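Local coordinates for possible transcriptional regulatory arsR-family protein (Mycobacterium bovis, PDB 3GW2) that probably binds DNA as a winged helix-turn-helix transcriptional regulator, within a network that coordinates tolerance to the antitubercular drug bedaquiline, at residues Glu38-Ala43 against Arg76-Ile81; Leu28-Leu33 against Thr46-Asn51; Ala16-Ala21 against Gly65-Ala70. One frame throughout, in Å; residues are numbered along the deposited sequence.

Overall arrangement
The three contacts interlock within one winged helix-turn-helix domain of the ArsR type. Contacts 1 and 2 share helix 41-48, the first helix of the DNA-binding motif, and their centres are about 11 Å apart. Contact 3 lies about 16 Å from either centre, nearer the middle of the chain and against the second subunit. Contacts 1 and 3 meet in the antiparallel sheet. There Arg80 O is 2.7 Å from Glu69 N, a probable hydrogen bond, and Tyr79 packs on Val68 and Ala70. Leu31 joins contacts 2 and 3, its CD2 lying 4.1 Å from Val68 CG1. Contact 2 also touches the second subunit, while contact 1 does not.

Contact 1 of 3, residues Glu38-Ala43 against Arg76-Ile81; sequences ERAVEA and RQYYRI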
ATOM      1  N   GLU A  38       0.909  21.048   5.707  1.00 39.37           N
ATOM      2  CA  GLU A  38      -0.516  20.998   5.412  1.00 37.90           C
ATOM      3  C   GLU A  38      -0.917  21.999   4.318  1.00 37.02           C
ATOM      4  O   GLU A  38      -0.359  23.089   4.236  1.00 36.62           O
ATOM      5  CB  GLU A  38      -1.292  21.221   6.710  1.00 37.58           C
ATOM      6  CG  GLU A  38      -2.577  21.993   6.590  1.00 37.16           C
ATOM      7  CD  GLU A  38      -3.105  22.450   7.932  1.00 35.85           C
ATOM      8  OE1 GLU A  38      -3.039  23.660   8.220  1.00 38.42           O
ATOM      9  OE2 GLU A  38      -3.601  21.605   8.695  1.00 35.41           O
ATOM     10  N   ARG A  39      -1.858  21.613   3.456  1.00 36.44           N
ATOM     11  CA  ARG A  39      -2.344  22.534   2.417  1.00 35.72           C
ATOM     12  C   ARG A  39      -3.858  22.442   2.253  1.00 34.48           C
ATOM     13  O   ARG A  39      -4.461  21.421   2.588  1.00 33.66           O
ATOM     14  CB  ARG A  39      -1.593  22.321   1.081  1.00 36.23           C
ATOM     15  CG  ARG A  39      -0.042  22.256   1.255  1.00 38.73           C
ATOM     16  CD  ARG A  39       0.806  23.010   0.214  1.00 42.18           C
ATOM     17  NE  ARG A  39       0.265  24.311  -0.176  1.00 45.13           N
ATOM     18  CZ  ARG A  39       0.755  25.067  -1.163  1.00 46.34           C
ATOM     19  NH1 ARG A  39       1.799  24.656  -1.866  1.00 47.22           N
ATOM     20  NH2 ARG A  39       0.201  26.238  -1.452  1.00 46.12           N
ATOM     21  N   ALA A  40      -4.465  23.528   1.771  1.00 33.31           N
ATOM     22  CA  ALA A  40      -5.897  23.567   1.466  1.00 32.65           C
ATOM     23  C   ALA A  40      -6.196  22.741   0.218  1.00 32.52           C
ATOM     24  O   ALA A  40      -5.350  22.612  -0.653  1.00 32.54           O
ATOM     25  CB  ALA A  40      -6.381  25.020   1.273  1.00 32.28           C
ATOM     26  N   VAL A  41      -7.410  22.203   0.135  1.00 32.43           N
ATOM     27  CA  VAL A  41      -7.866  21.425  -1.024  1.00 32.45           C
ATOM     28  C   VAL A  41      -7.624  22.182  -2.345  1.00 32.56           C
ATOM     29  O   VAL A  41      -7.115  21.602  -3.324  1.00 30.94           O
ATOM     30  CB  VAL A  41      -9.380  21.081  -0.898  1.00 32.36           C
ATOM     31  CG1 VAL A  41      -9.885  20.315  -2.122  1.00 33.26           C
ATOM     32  CG2 VAL A  41      -9.634  20.291   0.378  1.00 33.23           C
ATOM     33  N   GLU A  42      -8.006  23.466  -2.358  1.00 32.25           N
ATOM     34  CA  GLU A  42      -7.874  24.326  -3.540  1.00 34.06           C
ATOM     35  C   GLU A  42      -6.424  24.328  -4.019  1.00 32.38           C
ATOM     36  O   GLU A  42      -6.138  24.140  -5.212  1.00 31.60           O
ATOM     37  CB  GLU A  42      -8.310  25.764  -3.201  1.00 33.79           C
ATOM     38  CG  GLU A  42      -9.219  26.402  -4.236  1.00 38.11           C
ATOM     39  CD  GLU A  42      -9.269  27.939  -4.138  1.00 39.52           C
ATOM     40  OE1 GLU A  42      -9.446  28.484  -3.013  1.00 44.62           O
ATOM     41  OE2 GLU A  42      -9.127  28.605  -5.198  1.00 46.09           O
ATOM     42  N   ALA A  43      -5.507  24.530  -3.068  1.00 32.07           N
ATOM     43  CA  ALA A  43      -4.072  24.565  -3.370  1.00 31.16           C
ATOM     44  C   ALA A  43      -3.553  23.216  -3.888  1.00 30.57           C
ATOM     45  O   ALA A  43      -2.762  23.169  -4.839  1.00 29.53           O
ATOM     46  CB  ALA A  43      -3.270  25.040  -2.142  1.00 31.72           C
ATOM     47  N   ARG A  76     -12.936  26.643   3.780  1.00 44.72           N
ATOM     48  CA  ARG A  76     -11.800  25.843   3.309  1.00 43.61           C
ATOM     49  C   ARG A  76     -11.614  24.596   4.143  1.00 42.53           C
ATOM     50  O   ARG A  76     -12.101  24.516   5.271  1.00 42.68           O
ATOM     51  CB  ARG A  76     -10.512  26.663   3.345  1.00 43.93           C
ATOM     52  CG  ARG A  76     -10.680  28.046   2.763  1.00 45.41           C
ATOM     53  CD  ARG A  76      -9.412  28.570   2.125  1.00 49.44           C
ATOM     54  NE  ARG A  76      -9.731  29.640   1.181  1.00 53.01           N
ATOM     55  CZ  ARG A  76     -10.185  29.433  -0.056  1.00 55.44           C
ATOM     56  NH1 ARG A  76     -10.364  28.190  -0.509  1.00 55.64           N
ATOM     57  NH2 ARG A  76     -10.460  30.467  -0.845  1.00 55.98           N
ATOM     58  N   GLN A  77     -10.898  23.630   3.571  1.00 40.78           N
ATOM     59  CA  GLN A  77     -10.544  22.401   4.240  1.00 39.44           C
ATOM     60  C   GLN A  77      -9.033  22.201   4.058  1.00 37.93           C
ATOM     61  O   GLN A  77      -8.504  22.325   2.943  1.00 38.31           O
ATOM     62  CB  GLN A  77     -11.310  21.256   3.588  1.00 39.44           C
ATOM     63  CG  GLN A  77     -12.009  20.316   4.537  1.00 40.38           C
ATOM     64  CD  GLN A  77     -12.610  19.120   3.821  1.00 40.87           C
ATOM     65  OE1 GLN A  77     -12.624  19.056   2.586  1.00 43.22           O
ATOM     66  NE2 GLN A  77     -13.100  18.160   4.591  1.00 42.66           N
ATOM     67  N   TYR A  78      -8.340  21.914   5.148  1.00 35.87           N
ATOM     68  CA  TYR A  78      -6.894  21.722   5.124  1.00 34.46           C
ATOM     69  C   TYR A  78      -6.556  20.267   5.422  1.00 33.05           C
ATOM     70  O   TYR A  78      -7.041  19.690   6.397  1.00 32.89           O
ATOM     71  CB  TYR A  78      -6.199  22.657   6.127  1.00 34.33           C
ATOM     72  CG  TYR A  78      -6.355  24.124   5.791  1.00 35.12           C
ATOM     73  CD1 TYR A  78      -5.382  24.799   5.053  1.00 35.10           C
ATOM     74  CD2 TYR A  78      -7.484  24.840   6.203  1.00 35.49           C
ATOM     75  CE1 TYR A  78      -5.528  26.158   4.731  1.00 35.20           C
ATOM     76  CE2 TYR A  78      -7.641  26.196   5.885  1.00 35.47           C
ATOM     77  CZ  TYR A  78      -6.661  26.845   5.144  1.00 34.92           C
ATOM     78  OH  TYR A  78      -6.813  28.183   4.827  1.00 36.71           O
ATOM     79  N   TYR A  79      -5.721  19.680   4.578  1.00 31.75           N
ATOM     80  CA  TYR A  79      -5.314  18.283   4.736  1.00 31.18           C
ATOM     81  C   TYR A  79      -3.837  18.208   5.074  1.00 30.65           C
ATOM     82  O   TYR A  79      -3.048  19.027   4.595  1.00 30.23           O
ATOM     83  CB  TYR A  79      -5.551  17.503   3.439  1.00 31.25           C
ATOM     84  CG  TYR A  79      -6.959  16.998   3.259  1.00 31.14           C
ATOM     85  CD1 TYR A  79      -7.281  15.680   3.580  1.00 31.81           C
ATOM     86  CD2 TYR A  79      -7.970  17.835   2.778  1.00 30.97           C
ATOM     87  CE1 TYR A  79      -8.573  15.189   3.421  1.00 31.88           C
ATOM     88  CE2 TYR A  79      -9.278  17.352   2.604  1.00 32.51           C
ATOM     89  CZ  TYR A  79      -9.562  16.023   2.931  1.00 32.95           C
ATOM     90  OH  TYR A  79     -10.826  15.510   2.769  1.00 33.92           O
ATOM     91  N   ARG A  80      -3.473  17.232   5.893  0.50 29.49           N
ATOM     92  CA  ARG A  80      -2.078  16.940   6.146  0.50 29.29           C
ATOM     93  C   ARG A  80      -1.842  15.460   6.343  0.50 29.68           C
ATOM     94  O   ARG A  80      -2.744  14.698   6.681  0.50 28.19           O
ATOM     95  CB  ARG A  80      -1.533  17.699   7.360  0.50 28.66           C
ATOM     96  CG  ARG A  80      -2.514  17.985   8.471  0.50 28.43           C
ATOM     97  CD  ARG A  80      -3.013  16.774   9.197  0.50 26.84           C
ATOM     98  NE  ARG A  80      -3.016  16.930  10.661  0.50 27.77           N
ATOM     99  CZ  ARG A  80      -3.978  17.509  11.379  0.50 28.31           C
ATOM    100  NH1 ARG A  80      -5.041  18.065  10.807  0.50 27.81           N
ATOM    101  NH2 ARG A  80      -3.863  17.552  12.695  0.50 31.35           N
ATOM    102  N   ILE A  81      -0.593  15.086   6.134  1.00 31.17           N
ATOM    103  CA  ILE A  81      -0.093  13.751   6.440  1.00 32.37           C
ATOM    104  C   ILE A  81      -0.396  13.437   7.900  1.00 32.71           C
ATOM    105  O   ILE A  81      -0.109  14.240   8.776  1.00 32.10           O
ATOM    106  CB  ILE A  81       1.404  13.670   6.076  1.00 32.53           C
ATOM    107  CG1 ILE A  81       1.497  13.505   4.547  1.00 34.07           C
ATOM    108  CG2 ILE A  81       2.149  12.541   6.872  1.00 32.53           C
ATOM    109  CD1 ILE A  81       2.882  13.595   4.002  1.00 37.69           C
TER
HETATM  110  O   HOH W   1      -9.823  24.870   0.101  1.00 23.41           O
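Val41 turns CG1 anti to its backbone N (chi1 178°), which leaves CG2 beside the N and at the edge of the Tyr79 ring, 3.7 Å from Tyr79 CE2. The two side chains run alongside each other in the same direction. Tyr78 keeps CG anti to its carbonyl carbon (chi1 -65°), and its CE1 lies 3.7 Å from Ala40 CB. The backbones pair antiparallel. Arg39 N donates to Tyr79 O at 3.1 Å, and Tyr79 N returns a bond to Arg39 O at 2.9 Å. Val41 N then bonds Gln77 O at 3.0 Å, just as helix 41-48 begins. Beyond it, Arg76 NH1 makes a salt bridge to Glu42 OE1 at 2.7 Å, but as a hydrogen bond it is weak, with an N-H...O angle of 118°. At the other end, Glu38 packs its CB against Arg80 CB and runs past Tyr78 CB. Its OE1 forms a salt bridge with Arg71 of strand 68-73. The chemistry implies a join fixed mainly by backbone bonds, tying the start of the helix-turn-helix motif to the wing, with one salt bridge across it, at the Arg76 end.

Contact 2 of 3, residues Leu28-Leu33 against Thr46-Asn51; sequences LQILDL and TATGMN
Leu33 lies over the methyl of Ala47 with both of its branches. Its CD2 is 3.6 Å and its CD1 3.9 Å from Ala47 CB. CG of Leu33 stands anti to the backbone N (chi1 -173°), which carries CG toward helix 41-48; the two methyls then meet Ala47 in the last turn of that helix. Beside this pair, Thr48 turns its methyl inward, and Thr48 CG2 sits 4.3 Å from Ile30 CG1. The hydroxyl OG1 of Thr48 is engaged within its own helix, by a hydrogen bond with Ile44 O.

Further along, Ile30 and Met50 cross at about a right angle. Met50, present as selenomethionine, is extended beyond CG, and its terminal CE lies 3.9 Å from Ile30 CD1. Met50 is buried, and both side chains also touch Asn58 of helix 52-64.

No direct hydrogen bond joins the segments, but a water does. Gln29 NE2 donates to it at 2.6 Å, and the water donates to Thr48 O, also at 2.6 Å. Thr48 O takes a second bond from Arg26 NH2. This carbonyl near the end of helix 41-48 is therefore held by two donors.

Gly49 then breaks the helix with a positive phi (68°) in a Schellman motif. Asn51 N-caps the next helix. Gln29 also packs on Lys8 of the second subunit, so helix 27-34 bridges between the dimer partner and the motif.

Packing of a preceding helix on the first helix and turn through apolar side chains is characteristic of the three-helix helix-turn-helix core. Here helix 41-48 and the turn after it form the first part of the DNA-binding motif at residues 41-64, and helix 27-34 packs against them through Leu33, Ile30 and Gln29.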
ATOM      1  N   LEU A  28      -0.620   9.738  -5.286  1.00 38.39           N
ATOM      2  CA  LEU A  28       0.620   9.801  -4.500  1.00 37.31           C
ATOM      3  C   LEU A  28       1.350  11.163  -4.583  1.00 36.49           C
ATOM      4  O   LEU A  28       2.137  11.521  -3.693  1.00 35.53           O
ATOM      5  CB  LEU A  28       1.556   8.674  -4.927  1.00 37.80           C
ATOM      6  CG  LEU A  28       1.407   7.283  -4.271  1.00 38.88           C
ATOM      7  CD1 LEU A  28       0.016   7.029  -3.745  1.00 40.96           C
ATOM      8  CD2 LEU A  28       1.800   6.221  -5.255  1.00 38.57           C
ATOM      9  N   GLN A  29       1.100  11.902  -5.658  1.00 35.32           N
ATOM     10  CA  GLN A  29       1.603  13.274  -5.797  1.00 35.44           C
ATOM     11  C   GLN A  29       1.130  14.146  -4.645  1.00 34.71           C
ATOM     12  O   GLN A  29       1.891  14.950  -4.120  1.00 34.76           O
ATOM     13  CB  GLN A  29       1.169  13.887  -7.129  1.00 35.13           C
ATOM     14  CG  GLN A  29       1.741  13.160  -8.334  1.00 36.61           C
ATOM     15  CD  GLN A  29       1.299  13.754  -9.654  1.00 38.49           C
ATOM     16  OE1 GLN A  29       1.328  13.082 -10.686  1.00 41.68           O
ATOM     17  NE2 GLN A  29       0.900  15.016  -9.634  1.00 37.32           N
ATOM     18  N   ILE A  30      -0.118  13.955  -4.235  1.00 34.74           N
ATOM     19  CA  ILE A  30      -0.665  14.652  -3.071  1.00 35.03           C
ATOM     20  C   ILE A  30       0.196  14.438  -1.840  1.00 35.85           C
ATOM     21  O   ILE A  30       0.481  15.380  -1.103  1.00 36.14           O
ATOM     22  CB  ILE A  30      -2.125  14.230  -2.775  1.00 35.09           C
ATOM     23  CG1 ILE A  30      -3.058  14.697  -3.913  1.00 34.91           C
ATOM     24  CG2 ILE A  30      -2.576  14.809  -1.428  1.00 34.67           C
ATOM     25  CD1 ILE A  30      -4.485  14.118  -3.870  1.00 34.80           C
ATOM     26  N   LEU A  31       0.634  13.199  -1.631  1.00 36.47           N
ATOM     27  CA  LEU A  31       1.468  12.867  -0.471  1.00 37.29           C
ATOM     28  C   LEU A  31       2.809  13.579  -0.509  1.00 37.85           C
ATOM     29  O   LEU A  31       3.246  14.132   0.501  1.00 38.64           O
ATOM     30  CB  LEU A  31       1.625  11.342  -0.326  1.00 37.04           C
ATOM     31  CG  LEU A  31       0.365  10.588   0.102  1.00 36.16           C
ATOM     32  CD1 LEU A  31       0.640   9.091   0.174  1.00 37.88           C
ATOM     33  CD2 LEU A  31      -0.151  11.090   1.451  1.00 34.13           C
ATOM     34  N   ASP A  32       3.447  13.609  -1.680  1.00 39.12           N
ATOM     35  CA  ASP A  32       4.697  14.366  -1.852  1.00 40.47           C
ATOM     36  C   ASP A  32       4.498  15.843  -1.594  1.00 40.68           C
ATOM     37  O   ASP A  32       5.351  16.498  -0.995  1.00 41.18           O
ATOM     38  CB  ASP A  32       5.284  14.161  -3.249  1.00 41.11           C
ATOM     39  CG  ASP A  32       6.453  13.199  -3.247  1.00 43.17           C
ATOM     40  OD1 ASP A  32       7.424  13.419  -2.486  1.00 45.74           O
ATOM     41  OD2 ASP A  32       6.414  12.213  -4.005  1.00 47.06           O
ATOM     42  N   LEU A  33       3.348  16.357  -2.021  1.00 40.84           N
ATOM     43  CA  LEU A  33       3.020  17.763  -1.838  1.00 41.46           C
ATOM     44  C   LEU A  33       2.818  18.133  -0.369  1.00 41.71           C
ATOM     45  O   LEU A  33       3.255  19.199   0.074  1.00 42.11           O
ATOM     46  CB  LEU A  33       1.778  18.131  -2.651  1.00 40.87           C
ATOM     47  CG  LEU A  33       1.425  19.608  -2.678  1.00 42.09           C
ATOM     48  CD1 LEU A  33       2.438  20.418  -3.501  1.00 42.77           C
ATOM     49  CD2 LEU A  33       0.021  19.781  -3.212  1.00 42.28           C
ATOM     50  N   THR A  46      -4.810  22.668  -7.469  1.00 27.98           N
ATOM     51  CA  THR A  46      -4.037  23.516  -8.369  1.00 27.31           C
ATOM     52  C   THR A  46      -2.603  23.003  -8.575  1.00 27.35           C
ATOM     53  O   THR A  46      -2.109  22.956  -9.712  1.00 26.37           O
ATOM     54  CB  THR A  46      -4.013  24.949  -7.842  1.00 27.23           C
ATOM     55  OG1 THR A  46      -5.364  25.436  -7.768  1.00 26.60           O
ATOM     56  CG2 THR A  46      -3.202  25.869  -8.772  1.00 27.88           C
ATOM     57  N   ALA A  47      -1.950  22.604  -7.482  1.00 26.90           N
ATOM     58  CA  ALA A  47      -0.583  22.097  -7.547  1.00 27.64           C
ATOM     59  C   ALA A  47      -0.482  20.800  -8.345  1.00 27.72           C
ATOM     60  O   ALA A  47       0.507  20.568  -9.030  1.00 28.07           O
ATOM     61  CB  ALA A  47      -0.001  21.898  -6.133  1.00 26.99           C
ATOM     62  N   THR A  48      -1.492  19.952  -8.259  1.00 28.27           N
ATOM     63  CA  THR A  48      -1.418  18.654  -8.929  1.00 29.30           C
ATOM     64  C   THR A  48      -2.137  18.650 -10.280  1.00 30.20           C
ATOM     65  O   THR A  48      -2.169  17.628 -10.960  1.00 30.86           O
ATOM     66  CB  THR A  48      -2.039  17.556  -8.075  1.00 29.86           C
ATOM     67  OG1 THR A  48      -3.416  17.886  -7.848  1.00 30.14           O
ATOM     68  CG2 THR A  48      -1.291  17.428  -6.762  1.00 28.89           C
ATOM     69  N   GLY A  49      -2.703  19.791 -10.665  1.00 30.26           N
ATOM     70  CA  GLY A  49      -3.459  19.889 -11.909  1.00 30.81           C
ATOM     71  C   GLY A  49      -4.769  19.097 -11.904  1.00 31.47           C
ATOM     72  O   GLY A  49      -5.259  18.745 -12.964  1.00 30.54           O
HETATM   73  N   MSE A  50      -5.337  18.835 -10.723  1.00 31.45           N
HETATM   74  CA  MSE A  50      -6.596  18.092 -10.620  1.00 34.38           C
HETATM   75  C   MSE A  50      -7.744  19.071 -10.498  1.00 32.69           C
HETATM   76  O   MSE A  50      -7.608  20.078  -9.825  1.00 32.47           O
HETATM   77  CB  MSE A  50      -6.632  17.176  -9.388  1.00 33.73           C
HETATM   78  CG  MSE A  50      -5.640  16.020  -9.388  1.00 34.78           C
HETATM   79 SE   MSE A  50      -5.656  15.193  -7.605  1.00 44.93          SE
HETATM   80  CE  MSE A  50      -3.965  14.184  -7.745  1.00 38.76           C
ATOM     81  N   ASN A  51      -8.876  18.773 -11.132  1.00 31.93           N
ATOM     82  CA  ASN A  51     -10.086  19.533 -10.840  1.00 32.08           C
ATOM     83  C   ASN A  51     -10.478  19.290  -9.368  1.00 31.78           C
ATOM     84  O   ASN A  51     -10.038  18.302  -8.758  1.00 30.59           O
ATOM     85  CB  ASN A  51     -11.220  19.148 -11.790  1.00 31.42           C
ATOM     86  CG  ASN A  51     -11.667  17.703 -11.611  1.00 31.92           C
ATOM     87  OD1 ASN A  51     -12.588  17.430 -10.853  1.00 31.85           O
ATOM     88  ND2 ASN A  51     -11.014  16.776 -12.304  1.00 29.94           N
TER
HETATM   89  O   HOH W   2      -0.988  15.349 -11.400  1.00 40.99           O

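Contact 3 of 3, residues Ala16-Ala21 against Gly65-Ala70; sequences ARVGKA and GGLVEA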
ATOM      1  N   ALA A  16      -5.364  -3.252   4.029  1.00 35.89           N
ATOM      2  CA  ALA A  16      -5.961  -3.266   2.690  1.00 36.00           C
ATOM      3  C   ALA A  16      -6.438  -1.859   2.293  1.00 36.31           C
ATOM      4  O   ALA A  16      -6.219  -1.423   1.151  1.00 36.35           O
ATOM      5  CB  ALA A  16      -7.101  -4.283   2.612  1.00 36.07           C
ATOM      6  N   ARG A  17      -7.047  -1.143   3.242  1.00 36.30           N
ATOM      7  CA  ARG A  17      -7.459   0.256   3.010  1.00 36.81           C
ATOM      8  C   ARG A  17      -6.249   1.167   2.803  1.00 36.05           C
ATOM      9  O   ARG A  17      -6.280   2.046   1.954  1.00 35.82           O
ATOM     10  CB  ARG A  17      -8.368   0.768   4.137  1.00 36.68           C
ATOM     11  CG  ARG A  17      -9.695   0.011   4.227  1.00 38.16           C
ATOM     12  CD  ARG A  17     -10.649   0.570   5.290  1.00 38.87           C
ATOM     13  NE  ARG A  17     -11.592  -0.456   5.747  1.00 41.60           N
ATOM     14  CZ  ARG A  17     -11.528  -1.069   6.928  1.00 43.63           C
ATOM     15  NH1 ARG A  17     -10.569  -0.751   7.792  1.00 44.63           N
ATOM     16  NH2 ARG A  17     -12.425  -2.000   7.256  1.00 44.68           N
ATOM     17  N   VAL A  18      -5.168   0.927   3.550  1.00 35.97           N
ATOM     18  CA  VAL A  18      -3.906   1.645   3.313  1.00 35.61           C
ATOM     19  C   VAL A  18      -3.413   1.405   1.885  1.00 36.02           C
ATOM     20  O   VAL A  18      -3.108   2.356   1.160  1.00 35.92           O
ATOM     21  CB  VAL A  18      -2.798   1.258   4.332  1.00 35.73           C
ATOM     22  CG1 VAL A  18      -1.494   1.957   3.997  1.00 34.84           C
ATOM     23  CG2 VAL A  18      -3.228   1.583   5.749  1.00 34.89           C
ATOM     24  N   GLY A  19      -3.349   0.134   1.486  1.00 36.37           N
ATOM     25  CA  GLY A  19      -2.963  -0.231   0.133  1.00 37.21           C
ATOM     26  C   GLY A  19      -3.846   0.389  -0.937  1.00 38.21           C
ATOM     27  O   GLY A  19      -3.347   0.899  -1.942  1.00 37.92           O
ATOM     28  N   LYS A  20      -5.158   0.337  -0.722  1.00 38.96           N
ATOM     29  CA  LYS A  20      -6.124   0.966  -1.625  1.00 40.50           C
ATOM     30  C   LYS A  20      -5.829   2.454  -1.782  1.00 40.38           C
ATOM     31  O   LYS A  20      -5.810   2.959  -2.898  1.00 41.26           O
ATOM     32  CB  LYS A  20      -7.556   0.746  -1.121  1.00 40.47           C
ATOM     33  CG  LYS A  20      -8.658   1.271  -2.055  1.00 42.10           C
ATOM     34  CD  LYS A  20     -10.007   0.599  -1.737  1.00 42.18           C
ATOM     35  CE  LYS A  20     -11.057   0.890  -2.817  1.00 46.16           C
ATOM     36  NZ  LYS A  20     -11.123   2.360  -3.120  1.00 46.74           N
ATOM     37  N   ALA A  21      -5.564   3.143  -0.670  1.00 40.45           N
ATOM     38  CA  ALA A  21      -5.213   4.571  -0.711  1.00 40.31           C
ATOM     39  C   ALA A  21      -3.960   4.833  -1.536  1.00 40.50           C
ATOM     40  O   ALA A  21      -3.875   5.849  -2.228  1.00 40.92           O
ATOM     41  CB  ALA A  21      -5.032   5.125   0.698  1.00 40.38           C
ATOM     42  N   GLY A  65      -7.762   5.547   4.033  1.00 32.09           N
ATOM     43  CA  GLY A  65      -6.609   4.705   4.290  1.00 32.07           C
ATOM     44  C   GLY A  65      -5.787   5.183   5.473  1.00 32.46           C
ATOM     45  O   GLY A  65      -4.734   4.615   5.766  1.00 32.72           O
ATOM     46  N   GLY A  66      -6.263   6.228   6.153  1.00 32.62           N
ATOM     47  CA  GLY A  66      -5.619   6.722   7.360  1.00 32.69           C
ATOM     48  C   GLY A  66      -4.344   7.505   7.115  1.00 33.08           C
ATOM     49  O   GLY A  66      -3.568   7.736   8.052  1.00 33.96           O
ATOM     50  N   LEU A  67      -4.146   7.951   5.876  1.00 32.55           N
ATOM     51  CA  LEU A  67      -2.873   8.528   5.449  1.00 32.37           C
ATOM     52  C   LEU A  67      -2.821  10.052   5.579  1.00 32.18           C
ATOM     53  O   LEU A  67      -1.739  10.639   5.657  1.00 32.14           O
ATOM     54  CB  LEU A  67      -2.547   8.110   4.009  1.00 32.27           C
ATOM     55  CG  LEU A  67      -2.339   6.618   3.717  1.00 32.53           C
ATOM     56  CD1 LEU A  67      -1.891   6.421   2.280  1.00 32.72           C
ATOM     57  CD2 LEU A  67      -1.344   5.972   4.680  1.00 33.12           C
ATOM     58  N   VAL A  68      -3.991  10.684   5.583  1.00 31.76           N
ATOM     59  CA  VAL A  68      -4.094  12.124   5.799  1.00 31.30           C
ATOM     60  C   VAL A  68      -5.182  12.427   6.841  1.00 31.75           C
ATOM     61  O   VAL A  68      -6.068  11.595   7.081  1.00 31.26           O
ATOM     62  CB  VAL A  68      -4.397  12.901   4.485  1.00 31.40           C
ATOM     63  CG1 VAL A  68      -3.230  12.790   3.490  1.00 31.95           C
ATOM     64  CG2 VAL A  68      -5.716  12.440   3.843  1.00 29.42           C
ATOM     65  N   GLU A  69      -5.097  13.600   7.466  1.00 31.85           N
ATOM     66  CA  GLU A  69      -6.185  14.111   8.299  1.00 32.28           C
ATOM     67  C   GLU A  69      -6.630  15.454   7.756  1.00 32.41           C
ATOM     68  O   GLU A  69      -5.892  16.090   7.002  1.00 31.42           O
ATOM     69  CB  GLU A  69      -5.767  14.229   9.763  1.00 32.92           C
ATOM     70  CG  GLU A  69      -5.332  12.897  10.354  1.00 35.72           C
ATOM     71  CD  GLU A  69      -6.063  12.539  11.620  1.00 40.98           C
ATOM     72  OE1 GLU A  69      -6.573  13.459  12.299  1.00 43.58           O
ATOM     73  OE2 GLU A  69      -6.123  11.328  11.948  1.00 43.37           O
ATOM     74  N   ALA A  70      -7.837  15.868   8.133  1.00 32.64           N
ATOM     75  CA  ALA A  70      -8.445  17.073   7.609  1.00 33.65           C
ATOM     76  C   ALA A  70      -8.989  17.943   8.729  1.00 34.38           C
ATOM     77  O   ALA A  70      -9.379  17.448   9.783  1.00 34.45           O
ATOM     78  CB  ALA A  70      -9.555  16.724   6.633  1.00 33.39           C
TER
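Val18 and Leu67 cross at about a right angle, touching branch to branch. Val18 CG1 lies 4.1 Å from Leu67 CD2. The other branch of Leu67 goes to a different residue of the helix: its CD1 is 3.7 Å from Ala21 CB. Leu67 therefore splits its two methyls between successive turns of helix 11-22. Its CG stands anti to its carbonyl carbon (chi1 -63°), and from there the two methyls part.

Val18 divides its branches as well. While CG1 faces Leu67, CG2 stands beside the backbone N of Val18 and comes to 3.4 Å from Gly65 O. This is packing of a methyl against a carbonyl, with no hydrogen bond across the segments.

Gly65 has no side chain, and the helix comes in close over it. The CA atoms of Val18 and Gly65 are only 4.2 Å apart. Ala21 CB rests 3.9 Å from Gly65 CA, and Arg17 O lies 3.6 Å from the same CA. Arg17 O accepts its own helical bond from Ala21 N. The Arg17 guanidinium lies off the contact, where NH1 bonds Gln14 OE1.

Gly66 follows with a positive phi (75°) and closes helix 52-64 in a Schellman motif. The chain then turns through Leu67 into strand 68-73. Four of the five touching residues are buried. Leu89 of helix 84-98 packs on both Val18 and Leu67. The second subunit also closes in, with its Val93 on Val18 and its Val96 on Leu67.

The contact thus joins the N-terminal helix to the link between the recognition helix and the wing. This is characteristic of the winged helix-turn-helix fold of ArsR-family dimers, in which the first and last helices commonly form the interface between subunits.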